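Local coordinates for protein CG14216 (Drosophila melanogaster, PDB 3P9Y) that removes phosphate from phosphoserine in the C-terminal domain of RNA polymerase II and probably takes part in RNA processing and transcription termination, at residues 136-142 and 192-198; 6-12 and 163-167; 100-104 and 122-127; 23-27 and 38-42. The protein carries 2 engineered substitutions. One frame throughout, in Å; residues are numbered along the deposited sequence.

Contact 1. Residues 136-142 and 192-198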
loop_
_atom_site.group_PDB
_atom_site.type_symbol
_atom_site.label_atom_id
_atom_site.label_comp_id
_atom_site.label_asym_id
_atom_site.label_seq_id
_atom_site.Cartn_x
_atom_site.Cartn_y
_atom_site.Cartn_z
ATOM N N ARG A 136 -9.770 20.063 -0.528
ATOM C CA ARG A 136 -8.424 19.637 -0.902
ATOM C C ARG A 136 -8.512 18.366 -1.741
ATOM O O ARG A 136 -8.928 17.322 -1.245
ATOM C CB ARG A 136 -7.573 19.372 0.342
ATOM C CG ARG A 136 -6.227 18.728 0.035
ATOM C CD ARG A 136 -5.518 18.268 1.305
ATOM N NE ARG A 136 -4.258 17.586 1.013
ATOM C CZ ARG A 136 -3.389 17.188 1.939
ATOM N NH1 ARG A 136 -3.642 17.399 3.224
ATOM N NH2 ARG A 136 -2.264 16.577 1.582
ATOM N N PRO A 137 -8.122 18.451 -3.020
ATOM C CA PRO A 137 -8.219 17.275 -3.888
ATOM C C PRO A 137 -7.217 16.189 -3.501
ATOM O O PRO A 137 -6.091 16.490 -3.100
ATOM C CB PRO A 137 -7.878 17.825 -5.282
ATOM C CG PRO A 137 -7.861 19.316 -5.150
ATOM C CD PRO A 137 -7.549 19.610 -3.721
ATOM N N VAL A 138 -7.647 14.938 -3.609
ATOM C CA VAL A 138 -6.771 13.787 -3.443
ATOM C C VAL A 138 -7.035 12.821 -4.590
ATOM O O VAL A 138 -8.188 12.562 -4.938
ATOM C CB VAL A 138 -7.010 13.073 -2.101
ATOM C CG1 VAL A 138 -8.468 12.665 -1.959
ATOM C CG2 VAL A 138 -6.092 11.864 -1.975
ATOM N N HIS A 139 -5.969 12.301 -5.190
ATOM C CA HIS A 139 -6.110 11.391 -6.318
ATOM C C HIS A 139 -5.942 9.944 -5.879
ATOM O O HIS A 139 -4.887 9.562 -5.395
ATOM C CB HIS A 139 -5.078 11.719 -7.390
ATOM C CG HIS A 139 -5.201 13.105 -7.939
ATOM N ND1 HIS A 139 -6.196 13.472 -8.818
ATOM C CD2 HIS A 139 -4.453 14.212 -7.732
ATOM C CE1 HIS A 139 -6.059 14.749 -9.127
ATOM N NE2 HIS A 139 -5.007 15.220 -8.483
ATOM N N VAL A 140 -6.986 9.142 -6.046
ATOM C CA VAL A 140 -6.896 7.718 -5.761
ATOM C C VAL A 140 -6.587 6.980 -7.064
ATOM O O VAL A 140 -7.279 7.152 -8.070
ATOM C CB VAL A 140 -8.196 7.191 -5.111
ATOM C CG1 VAL A 140 -8.028 5.754 -4.662
ATOM C CG2 VAL A 140 -8.575 8.069 -3.925
ATOM N N LEU A 141 -5.525 6.179 -7.044
ATOM C CA LEU A 141 -5.059 5.472 -8.228
ATOM C C LEU A 141 -4.917 3.992 -7.917
ATOM O O LEU A 141 -4.282 3.625 -6.929
ATOM C CB LEU A 141 -3.699 6.020 -8.657
ATOM C CG LEU A 141 -3.630 7.524 -8.919
ATOM C CD1 LEU A 141 -2.181 7.985 -9.015
ATOM C CD2 LEU A 141 -4.401 7.875 -10.188
ATOM N N ASN A 142 -5.504 3.137 -8.747
ATOM C CA ASN A 142 -5.363 1.702 -8.554
ATOM C C ASN A 142 -4.395 1.112 -9.551
ATOM O O ASN A 142 -4.528 1.316 -10.755
ATOM C CB ASN A 142 -6.699 0.975 -8.685
ATOM C CG ASN A 142 -6.577 -0.506 -8.368
ATOM O OD1 ASN A 142 -6.478 -0.900 -7.204
ATOM N ND2 ASN A 142 -6.566 -1.331 -9.404
ATOM N N LEU A 192 -6.971 2.723 -12.459
ATOM C CA LEU A 192 -8.265 3.285 -12.091
ATOM C C LEU A 192 -7.993 4.598 -11.367
ATOM O O LEU A 192 -7.090 4.673 -10.534
ATOM C CB LEU A 192 -9.050 2.332 -11.180
ATOM C CG LEU A 192 -9.129 0.871 -11.632
ATOM C CD1 LEU A 192 -9.911 0.048 -10.619
ATOM C CD2 LEU A 192 -9.759 0.752 -13.019
ATOM N N HIS A 193 -8.767 5.629 -11.680
ATOM C CA HIS A 193 -8.526 6.945 -11.107
ATOM C C HIS A 193 -9.811 7.622 -10.648
ATOM O O HIS A 193 -10.801 7.659 -11.380
ATOM C CB HIS A 193 -7.821 7.842 -12.117
ATOM C CG HIS A 193 -7.597 9.238 -11.625
ATOM N ND1 HIS A 193 -7.719 10.346 -12.436
ATOM C CD2 HIS A 193 -7.258 9.703 -10.401
ATOM C CE1 HIS A 193 -7.460 11.433 -11.733
ATOM N NE2 HIS A 193 -7.181 11.071 -10.494
ATOM N N SER A 194 -9.784 8.143 -9.425
ATOM C CA SER A 194 -10.864 8.974 -8.914
ATOM C C SER A 194 -10.261 10.184 -8.226
ATOM O O SER A 194 -9.197 10.089 -7.611
ATOM C CB SER A 194 -11.722 8.198 -7.913
ATOM O OG SER A 194 -12.394 7.126 -8.542
ATOM N N VAL A 195 -10.935 11.323 -8.342
ATOM C CA VAL A 195 -10.569 12.503 -7.573
ATOM C C VAL A 195 -11.582 12.699 -6.458
ATOM O O VAL A 195 -12.769 12.890 -6.716
ATOM C CB VAL A 195 -10.545 13.769 -8.439
ATOM C CG1 VAL A 195 -10.000 14.937 -7.638
ATOM C CG2 VAL A 195 -9.714 13.545 -9.695
ATOM N N LEU A 196 -11.112 12.644 -5.218
ATOM C CA LEU A 196 -11.967 12.885 -4.066
ATOM C C LEU A 196 -11.475 14.122 -3.332
ATOM O O LEU A 196 -10.486 14.732 -3.731
ATOM C CB LEU A 196 -11.966 11.665 -3.152
ATOM C CG LEU A 196 -12.485 10.416 -3.865
ATOM C CD1 LEU A 196 -12.030 9.149 -3.168
ATOM C CD2 LEU A 196 -14.003 10.464 -3.970
ATOM N N PHE A 197 -12.169 14.503 -2.268
ATOM C CA PHE A 197 -11.844 15.734 -1.563
ATOM C C PHE A 197 -11.942 15.549 -0.057
ATOM O O PHE A 197 -12.857 14.897 0.438
ATOM C CB PHE A 197 -12.779 16.863 -2.006
ATOM C CG PHE A 197 -12.660 17.212 -3.466
ATOM C CD1 PHE A 197 -11.788 18.201 -3.886
ATOM C CD2 PHE A 197 -13.420 16.550 -4.414
ATOM C CE1 PHE A 197 -11.675 18.523 -5.226
ATOM C CE2 PHE A 197 -13.312 16.866 -5.753
ATOM C CZ PHE A 197 -12.436 17.854 -6.161
ATOM N N TYR A 198 -10.988 16.125 0.663
ATOM C CA TYR A 198 -11.050 16.161 2.116
ATOM C C TYR A 198 -11.864 17.366 2.554
ATOM O O TYR A 198 -12.265 17.456 3.712
ATOM C CB TYR A 198 -9.652 16.250 2.719
ATOM C CG TYR A 198 -8.822 15.004 2.544
ATOM C CD1 TYR A 198 -9.048 13.882 3.326
ATOM C CD2 TYR A 198 -7.804 14.954 1.606
ATOM C CE1 TYR A 198 -8.285 12.740 3.175
ATOM C CE2 TYR A 198 -7.033 13.818 1.449
ATOM C CZ TYR A 198 -7.279 12.714 2.233
ATOM O OH TYR A 198 -6.510 11.584 2.077
ATOM O OXT TYR A 198 -12.118 18.274 1.760
#

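Contact 2. Residues 6-12 and 163-167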
loop_
_atom_site.group_PDB
_atom_site.type_symbol
_atom_site.label_atom_id
_atom_site.label_comp_id
_atom_site.label_asym_id
_atom_site.label_seq_id
_atom_site.Cartn_x
_atom_site.Cartn_y
_atom_site.Cartn_z
ATOM N N ASP A 6 11.839 14.278 -3.087
ATOM C CA ASP A 6 10.666 14.539 -3.914
ATOM C C ASP A 6 10.436 16.045 -4.014
ATOM O O ASP A 6 10.114 16.688 -3.020
ATOM C CB ASP A 6 9.441 13.859 -3.293
ATOM C CG ASP A 6 8.153 14.199 -4.010
ATOM O OD1 ASP A 6 8.212 14.791 -5.100
ATOM O OD2 ASP A 6 7.072 13.872 -3.478
ATOM N N PRO A 7 10.598 16.613 -5.219
ATOM C CA PRO A 7 10.479 18.068 -5.396
ATOM C C PRO A 7 9.050 18.579 -5.206
ATOM O O PRO A 7 8.854 19.763 -4.961
ATOM C CB PRO A 7 10.937 18.284 -6.842
ATOM C CG PRO A 7 10.652 16.988 -7.535
ATOM C CD PRO A 7 10.816 15.909 -6.498
ATOM N N SER A 8 8.068 17.692 -5.323
ATOM C CA SER A 8 6.671 18.065 -5.150
ATOM C C SER A 8 6.209 17.867 -3.713
ATOM O O SER A 8 5.101 18.261 -3.346
ATOM C CB SER A 8 5.792 17.235 -6.082
ATOM O OG SER A 8 5.837 17.751 -7.399
ATOM N N LYS A 9 7.059 17.240 -2.910
ATOM C CA LYS A 9 6.729 16.919 -1.527
ATOM C C LYS A 9 5.337 16.307 -1.384
ATOM O O LYS A 9 4.617 16.593 -0.430
ATOM C CB LYS A 9 6.875 18.157 -0.639
ATOM C CG LYS A 9 8.331 18.578 -0.415
ATOM C CD LYS A 9 9.245 17.359 -0.206
ATOM C CE LYS A 9 8.660 16.363 0.810
ATOM N NZ LYS A 9 8.718 14.917 0.375
ATOM N N LEU A 10 4.974 15.449 -2.335
ATOM C CA LEU A 10 3.723 14.704 -2.265
ATOM C C LEU A 10 3.625 13.913 -0.972
ATOM O O LEU A 10 4.605 13.321 -0.523
ATOM C CB LEU A 10 3.620 13.723 -3.435
ATOM C CG LEU A 10 3.577 14.326 -4.836
ATOM C CD1 LEU A 10 3.806 13.246 -5.869
ATOM C CD2 LEU A 10 2.254 15.033 -5.084
ATOM N N ALA A 11 2.435 13.907 -0.379
ATOM C CA ALA A 11 2.116 12.986 0.697
ATOM C C ALA A 11 1.392 11.796 0.081
ATOM O O ALA A 11 0.290 11.935 -0.455
ATOM C CB ALA A 11 1.247 13.663 1.746
ATOM N N VAL A 12 2.021 10.627 0.150
ATOM C CA VAL A 12 1.533 9.445 -0.541
ATOM C C VAL A 12 1.107 8.371 0.455
ATOM O O VAL A 12 1.726 8.203 1.502
ATOM C CB VAL A 12 2.638 8.856 -1.455
ATOM C CG1 VAL A 12 2.154 7.583 -2.144
ATOM C CG2 VAL A 12 3.091 9.886 -2.478
ATOM N N ILE A 163 4.611 7.147 -9.336
ATOM C CA ILE A 163 4.669 8.275 -8.410
ATOM C C ILE A 163 5.783 9.233 -8.824
ATOM O O ILE A 163 5.622 10.443 -8.777
ATOM C CB ILE A 163 4.900 7.817 -6.956
ATOM C CG1 ILE A 163 3.757 6.911 -6.483
ATOM C CG2 ILE A 163 5.036 9.027 -6.037
ATOM C CD1 ILE A 163 2.423 7.622 -6.300
ATOM N N ASN A 164 6.916 8.676 -9.234
ATOM C CA ASN A 164 8.029 9.480 -9.709
ATOM C C ASN A 164 7.593 10.387 -10.858
ATOM O O ASN A 164 7.939 11.561 -10.892
ATOM C CB ASN A 164 9.179 8.575 -10.151
ATOM C CG ASN A 164 10.455 9.340 -10.406
ATOM O OD1 ASN A 164 10.954 10.055 -9.529
ATOM N ND2 ASN A 164 10.999 9.196 -11.614
ATOM N N MET A 165 6.815 9.834 -11.785
ATOM C CA MET A 165 6.323 10.580 -12.936
ATOM C C MET A 165 5.442 11.748 -12.485
ATOM O O MET A 165 5.592 12.886 -12.943
ATOM C CB MET A 165 5.528 9.644 -13.858
ATOM C CG MET A 165 4.787 10.343 -14.997
ATOM S SD MET A 165 3.708 9.225 -15.935
ATOM C CE MET A 165 2.563 8.717 -14.655
ATOM N N MET A 166 4.528 11.464 -11.570
ATOM C CA MET A 166 3.590 12.469 -11.107
ATOM C C MET A 166 4.270 13.535 -10.256
ATOM O O MET A 166 3.827 14.680 -10.231
ATOM C CB MET A 166 2.456 11.795 -10.347
ATOM C CG MET A 166 1.590 10.952 -11.272
ATOM S SD MET A 166 0.336 10.034 -10.387
ATOM C CE MET A 166 1.340 9.079 -9.255
ATOM N N ALA A 167 5.358 13.160 -9.591
ATOM C CA ALA A 167 6.106 14.082 -8.742
ATOM C C ALA A 167 6.812 15.140 -9.579
ATOM O O ALA A 167 7.128 16.219 -9.086
ATOM C CB ALA A 167 7.123 13.323 -7.887
HETATM O O HOH W 1 3.593 16.736 -8.619
#

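Contact 3. Residues 100-104 and 122-127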
loop_
_atom_site.group_PDB
_atom_site.type_symbol
_atom_site.label_atom_id
_atom_site.label_comp_id
_atom_site.label_asym_id
_atom_site.label_seq_id
_atom_site.Cartn_x
_atom_site.Cartn_y
_atom_site.Cartn_z
ATOM N N GLU A 100 -1.983 -0.889 10.043
ATOM C CA GLU A 100 -2.981 0.149 10.274
ATOM C C GLU A 100 -4.100 0.035 9.251
ATOM O O GLU A 100 -3.863 -0.347 8.107
ATOM C CB GLU A 100 -2.345 1.524 10.144
ATOM C CG GLU A 100 -1.050 1.690 10.904
ATOM C CD GLU A 100 -0.410 3.028 10.624
ATOM O OE1 GLU A 100 -0.957 4.053 11.082
ATOM O OE2 GLU A 100 0.632 3.064 9.938
ATOM N N ARG A 101 -5.315 0.377 9.668
ATOM C CA ARG A 101 -6.481 0.311 8.796
ATOM C C ARG A 101 -6.731 1.698 8.212
ATOM O O ARG A 101 -6.725 2.693 8.937
ATOM C CB ARG A 101 -7.709 -0.183 9.576
ATOM C CG ARG A 101 -8.644 -1.080 8.761
ATOM C CD ARG A 101 -9.797 -1.646 9.595
ATOM N NE ARG A 101 -11.007 -0.831 9.493
ATOM C CZ ARG A 101 -12.086 -1.150 8.777
ATOM N NH1 ARG A 101 -12.142 -2.282 8.089
ATOM N NH2 ARG A 101 -13.126 -0.332 8.754
ATOM N N PHE A 102 -6.942 1.764 6.903
ATOM C CA PHE A 102 -7.105 3.043 6.227
ATOM C C PHE A 102 -8.339 3.778 6.728
ATOM O O PHE A 102 -8.324 4.997 6.878
ATOM C CB PHE A 102 -7.212 2.857 4.711
ATOM C CG PHE A 102 -7.505 4.134 3.971
ATOM C CD1 PHE A 102 -6.522 5.096 3.807
ATOM C CD2 PHE A 102 -8.766 4.380 3.456
ATOM C CE1 PHE A 102 -6.791 6.279 3.140
ATOM C CE2 PHE A 102 -9.042 5.562 2.784
ATOM C CZ PHE A 102 -8.054 6.511 2.627
ATOM N N GLN A 103 -9.407 3.029 6.984
ATOM C CA GLN A 103 -10.692 3.620 7.341
ATOM C C GLN A 103 -10.639 4.294 8.713
ATOM O O GLN A 103 -11.549 5.037 9.078
ATOM C CB GLN A 103 -11.794 2.554 7.327
ATOM C CG GLN A 103 -12.118 1.979 5.945
ATOM C CD GLN A 103 -11.357 0.695 5.636
ATOM O OE1 GLN A 103 -10.196 0.537 6.015
ATOM N NE2 GLN A 103 -12.012 -0.225 4.937
ATOM N N ASP A 104 -9.570 4.040 9.465
ATOM C CA ASP A 104 -9.435 4.598 10.811
ATOM C C ASP A 104 -8.370 5.686 10.911
ATOM O O ASP A 104 -8.154 6.244 11.985
ATOM C CB ASP A 104 -9.120 3.484 11.814
ATOM C CG ASP A 104 -10.244 2.476 11.936
ATOM O OD1 ASP A 104 -11.411 2.903 12.062
ATOM O OD2 ASP A 104 -9.970 1.256 11.897
ATOM N N LEU A 122 -13.131 0.182 -1.587
ATOM C CA LEU A 122 -13.288 0.432 -0.159
ATOM C C LEU A 122 -12.718 1.802 0.198
ATOM O O LEU A 122 -13.299 2.541 0.994
ATOM C CB LEU A 122 -12.602 -0.667 0.657
ATOM C CG LEU A 122 -13.314 -2.024 0.617
ATOM C CD1 LEU A 122 -12.446 -3.122 1.206
ATOM C CD2 LEU A 122 -14.653 -1.948 1.352
ATOM N N VAL A 123 -11.584 2.139 -0.405
ATOM C CA VAL A 123 -10.953 3.426 -0.179
ATOM C C VAL A 123 -11.863 4.547 -0.672
ATOM O O VAL A 123 -12.082 5.527 0.032
ATOM C CB VAL A 123 -9.584 3.513 -0.896
ATOM C CG1 VAL A 123 -9.111 4.952 -0.982
ATOM C CG2 VAL A 123 -8.547 2.635 -0.185
ATOM N N VAL A 124 -12.398 4.393 -1.880
ATOM C CA VAL A 124 -13.230 5.429 -2.479
ATOM C C VAL A 124 -14.541 5.569 -1.705
ATOM O O VAL A 124 -14.992 6.677 -1.427
ATOM C CB VAL A 124 -13.508 5.135 -3.967
ATOM C CG1 VAL A 124 -14.567 6.078 -4.521
ATOM C CG2 VAL A 124 -12.218 5.247 -4.780
ATOM N N MET A 125 -15.134 4.437 -1.338
ATOM C CA MET A 125 -16.371 4.439 -0.574
ATOM C C MET A 125 -16.149 5.167 0.743
ATOM O O MET A 125 -16.959 5.998 1.144
ATOM C CB MET A 125 -16.851 3.007 -0.316
ATOM C CG MET A 125 -18.216 2.929 0.346
ATOM S SD MET A 125 -18.894 1.258 0.392
ATOM C CE MET A 125 -17.836 0.476 1.610
ATOM N N HIS A 126 -15.035 4.873 1.402
ATOM C CA HIS A 126 -14.737 5.482 2.693
ATOM C C HIS A 126 -14.559 6.990 2.564
ATOM O O HIS A 126 -15.053 7.754 3.393
ATOM C CB HIS A 126 -13.486 4.866 3.315
ATOM C CG HIS A 126 -13.086 5.514 4.602
ATOM N ND1 HIS A 126 -13.677 5.201 5.804
ATOM C CD2 HIS A 126 -12.181 6.484 4.867
ATOM C CE1 HIS A 126 -13.145 5.941 6.761
ATOM N NE2 HIS A 126 -12.234 6.729 6.219
ATOM N N MET A 127 -13.857 7.411 1.517
ATOM C CA MET A 127 -13.601 8.824 1.280
ATOM C C MET A 127 -14.900 9.571 0.995
ATOM O O MET A 127 -15.085 10.705 1.434
ATOM C CB MET A 127 -12.650 8.991 0.095
ATOM C CG MET A 127 -11.189 8.671 0.395
ATOM S SD MET A 127 -10.436 9.869 1.508
ATOM C CE MET A 127 -10.735 11.407 0.640
#

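Contact 4. Residues 23-27 and 38-42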
loop_
_atom_site.group_PDB
_atom_site.type_symbol
_atom_site.label_atom_id
_atom_site.label_comp_id
_atom_site.label_asym_id
_atom_site.label_seq_id
_atom_site.Cartn_x
_atom_site.Cartn_y
_atom_site.Cartn_z
ATOM N N SER A 23 1.403 -3.523 0.196
ATOM C CA SER A 23 1.543 -2.127 0.605
ATOM C C SER A 23 2.883 -1.885 1.289
ATOM O O SER A 23 3.436 -0.796 1.208
ATOM C CB SER A 23 0.413 -1.709 1.548
ATOM O OG SER A 23 0.567 -2.291 2.830
ATOM N N MET A 24 3.405 -2.899 1.962
ATOM C CA MET A 24 4.642 -2.740 2.717
ATOM C C MET A 24 5.870 -2.814 1.815
ATOM O O MET A 24 6.863 -2.142 2.058
ATOM C CB MET A 24 4.718 -3.787 3.828
ATOM C CG MET A 24 3.677 -3.560 4.911
ATOM S SD MET A 24 3.834 -1.918 5.647
ATOM C CE MET A 24 5.141 -2.221 6.836
ATOM N N GLU A 25 5.793 -3.633 0.777
ATOM C CA GLU A 25 6.840 -3.682 -0.228
ATOM C C GLU A 25 6.927 -2.317 -0.911
ATOM O O GLU A 25 8.019 -1.768 -1.097
ATOM C CB GLU A 25 6.520 -4.770 -1.248
ATOM C CG GLU A 25 7.686 -5.184 -2.108
ATOM C CD GLU A 25 8.730 -5.958 -1.330
ATOM O OE1 GLU A 25 9.858 -5.451 -1.210
ATOM O OE2 GLU A 25 8.421 -7.062 -0.826
ATOM N N ALA A 26 5.768 -1.764 -1.269
ATOM C CA ALA A 26 5.711 -0.440 -1.883
ATOM C C ALA A 26 6.153 0.637 -0.894
ATOM O O ALA A 26 6.816 1.602 -1.275
ATOM C CB ALA A 26 4.301 -0.142 -2.388
ATOM N N HIS A 27 5.772 0.480 0.369
ATOM C CA HIS A 27 6.140 1.442 1.398
ATOM C C HIS A 27 7.654 1.547 1.429
ATOM O O HIS A 27 8.217 2.637 1.366
ATOM C CB HIS A 27 5.628 0.997 2.773
ATOM C CG HIS A 27 5.793 2.031 3.850
ATOM N ND1 HIS A 27 4.838 2.253 4.820
ATOM C CD2 HIS A 27 6.799 2.902 4.110
ATOM C CE1 HIS A 27 5.245 3.217 5.628
ATOM N NE2 HIS A 27 6.432 3.626 5.220
ATOM N N ARG A 38 2.982 6.579 3.590
ATOM C CA ARG A 38 2.370 5.811 4.672
ATOM C C ARG A 38 1.592 4.668 4.040
ATOM O O ARG A 38 1.245 4.738 2.868
ATOM C CB ARG A 38 1.433 6.688 5.511
ATOM C CG ARG A 38 2.135 7.808 6.255
ATOM C CD ARG A 38 1.189 8.541 7.192
ATOM N NE ARG A 38 1.896 9.464 8.078
ATOM C CZ ARG A 38 2.267 10.696 7.741
ATOM N NH1 ARG A 38 2.004 11.171 6.526
ATOM N NH2 ARG A 38 2.903 11.459 8.622
ATOM N N SER A 39 1.328 3.611 4.800
ATOM C CA SER A 39 0.646 2.442 4.248
ATOM C C SER A 39 -0.492 1.974 5.141
ATOM O O SER A 39 -0.457 2.160 6.355
ATOM C CB SER A 39 1.634 1.292 4.037
ATOM O OG SER A 39 2.279 0.943 5.248
ATOM N N TYR A 40 -1.491 1.348 4.523
ATOM C CA TYR A 40 -2.667 0.867 5.237
ATOM C C TYR A 40 -3.268 -0.361 4.552
ATOM O O TYR A 40 -2.931 -0.675 3.411
ATOM C CB TYR A 40 -3.724 1.973 5.304
ATOM C CG TYR A 40 -3.208 3.272 5.863
ATOM C CD1 TYR A 40 -3.212 3.511 7.229
ATOM C CD2 TYR A 40 -2.708 4.258 5.027
ATOM C CE1 TYR A 40 -2.732 4.696 7.749
ATOM C CE2 TYR A 40 -2.227 5.447 5.534
ATOM C CZ TYR A 40 -2.241 5.661 6.897
ATOM O OH TYR A 40 -1.761 6.844 7.409
ATOM N N GLY A 41 -4.156 -1.049 5.263
ATOM C CA GLY A 41 -4.955 -2.119 4.696
ATOM C C GLY A 41 -6.413 -1.721 4.829
ATOM O O GLY A 41 -6.725 -0.812 5.585
ATOM N N THR A 42 -7.305 -2.389 4.106
ATOM C CA THR A 42 -8.722 -2.034 4.131
ATOM C C THR A 42 -9.592 -3.141 4.729
ATOM O O THR A 42 -10.770 -2.928 5.006
ATOM C CB THR A 42 -9.247 -1.707 2.720
ATOM O OG1 THR A 42 -8.921 -2.776 1.824
ATOM C CG2 THR A 42 -8.640 -0.414 2.206
#

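Contact 1. Residues 136-142 and 192-198
From Pro137 opposite Phe197 to Asn142 opposite Leu192 the strands run antiparallel, and Val138, Val140 and Asn142 form hydrogen-bonded pairs with Leu196, Ser194 and Leu192. Val138 N binds Leu196 O at 2.8 Å, and at the C-terminus Tyr198 N bonds to Arg136 O at 3.1 Å. On the face bearing His139 and Leu141 two imidazoles meet rim to rim: His139 ND1 lies 3.1 Å from His193 NE2, in the plane of the His193 ring, in a bent bond (141°). With CG anti to the backbone N (chi1 177°), His193 runs alongside Leu141, whose CD2 comes 3.4 Å from His193 CD2. Replacing His193 with an alanine would probably leave His139 ND1 without this partner and open a gap beside Leu141. Val138, Val140 and Leu196 on the other face are apolar where Met127 and Val123 of helix 117-128 pack on them; Val140 CG2 lies 3.7 Å from Leu196 CD1. Tyr198 crosses Val138 at about a right angle, CE2 3.6 Å from Val138 CB, and its OH bonds to Phe109 N. His139 NE2 also bonds to Asp173, whose carboxylate would be expected to favour, at most, one shared positive charge on the two rings.

Contact 2. Residues 6-12 and 163-167
Ala167 is the meeting point of this contact, touched by Asp6, Pro7, Ser8 and Leu10. Its packed side lies toward the sheet: Leu10 CD1 rests 3.9 Å from Ala167 CB, and beyond it Val12 and Ile163 meet tip to tip, their CG2 methyls 4.1 Å apart. A small residue suits position 167, because Asp6 OD1 also presses on Ala167 CB at 3.3 Å, and Phe35 touches both side chains. The Asp6 carboxylate is gripped within its own turn: OD1 accepts from Ser8 N at 2.9 Å, an Asx turn inside the type I turn from Asp6 to Lys9, while OD2 takes Leu10 N, each donor well above the carboxylate plane. The outer side has less side-chain packing and includes a water. There Pro7 offers only CG, and Ser8, with OG beside its backbone N (chi1 -79°), donates to Ala167 O over 2.6 Å. A water bridges the two segments, giving one hydrogen to Ser8 OG and the other to Met166 O. Carbonyls near the C-terminal end of helix 149-167 run short of backbone donors, so a hydroxyl and a water fill that need, and the N-terminal turn is held by polar bonds at its rim and aliphatic packing inside.

Contact 3. Residues 100-104 and 122-127
Gln103 lays its backbone across the imidazole of His126: its CA sits over one ring face, 3.6 Å from the centroid, in a CH-pi contact. Gln103 CG adds a touch on ND1 at 3.6 Å, while the carbonyl Gln103 O comes 3.0 Å from His126 CE1, not a hydrogen bond. Next to it Phe102, with CG anti to the backbone N (chi1 175°), places its ring against Val123 and His126. Phe102 CE2 meets Val123 CG1 at 3.8 Å and His126 CD2 at 3.9 Å, the two ring planes lying oblique at 69°, and Met127 SD stands near the plane of the phenyl ring at its edge, 4.3 Å from CZ. A large aromatic suits this place because it can touch Val123, His126, Met127 and Ile112 of the sheet at once. Further out, the Gln103 side chain bends at chi2 so that NE2 can bond to Thr42 O, and its amide carbon CD lies 3.6 Å above the centre of the Arg101 guanidinium. Arg101 is steadied in turn by a weak salt bridge from NE to Asp104 OD2 and by a bond from NH1 to Gly43 O. Phe102 is set by backbone bonding to Gly41. No hydrogen bond crosses between the segments: the loop and helix 117-128 are matched by shape, the Gln103 amide bonds to Thr42 instead, and the guanidinium would, if anything, disfavour a proton on His126.

Contact 4. Residues 23-27 and 38-42
His27 reaches across from helix 22-32 to the strand, with CG anti to the backbone N (chi1 -172°). Its CB passes 4.2 Å from Ser39 CB, and CG comes 3.9 Å from Ser39 OG. ND1 makes the bond, 2.9 Å to Ser39 OG, nearly straight at 173° and lying in the plane of the ring at its edge; either atom could be the donor. CE1 then leans on the backbone, 4.0 Å from Arg38 CA. A serine suits the strand position, being small enough to sit under the helix while offering a hydroxyl that also bonds to Lys96 and Asn19. Met24 curls its bent chain to the same hydroxyl, with SD 3.3 Å from Ser39 OG. A leucine in place of His27 has no ring nitrogen, and would probably leave Ser39 OG to Lys96 and Asn19 and cost the direct polar link between helix and strand. One turn earlier, Ser23 OG packs 3.9 Å from Ser39 CB but bonds to Asn19 and to Asp16, which stands where the family's motif places the catalytic cysteine, probably by engineering. The axes of 23-27 and 38-41 run nearly antiparallel (177°), 8.1 Å apart at their closest; they belong to helix 22-32 and strand 36-41 of a beta-alpha-beta crossover. Strand 11-16 lies beside strand 36-41 in the sheet, while helix 85-95 packs against Met24 and, through Ile95, against His27.

The four contacts surround one mixed five-stranded sheet of the low-molecular-weight PTP-like fold. Contact 4 lies on one edge strand, 36-41, with helix 22-32 over it, and contact 1 closes the other edge, the two centres about 17 Å apart. Contacts 2 and 3, with centres about 22 Å apart, tie the N-terminal segment and the loop 100-104 to helices 149-167 and 117-128, both of which pack on the sheet. Along the chain contacts 4, 3 and 1 follow in turn, while contact 2 spans 4 and 3 and crosses 1. Neighbours touch: Val12 pairs with Arg38, Gly41 with Phe102, Met127 packs on Leu196, and Leu141 on Met166. Distant sequence is thus drawn into one compact phosphatase domain.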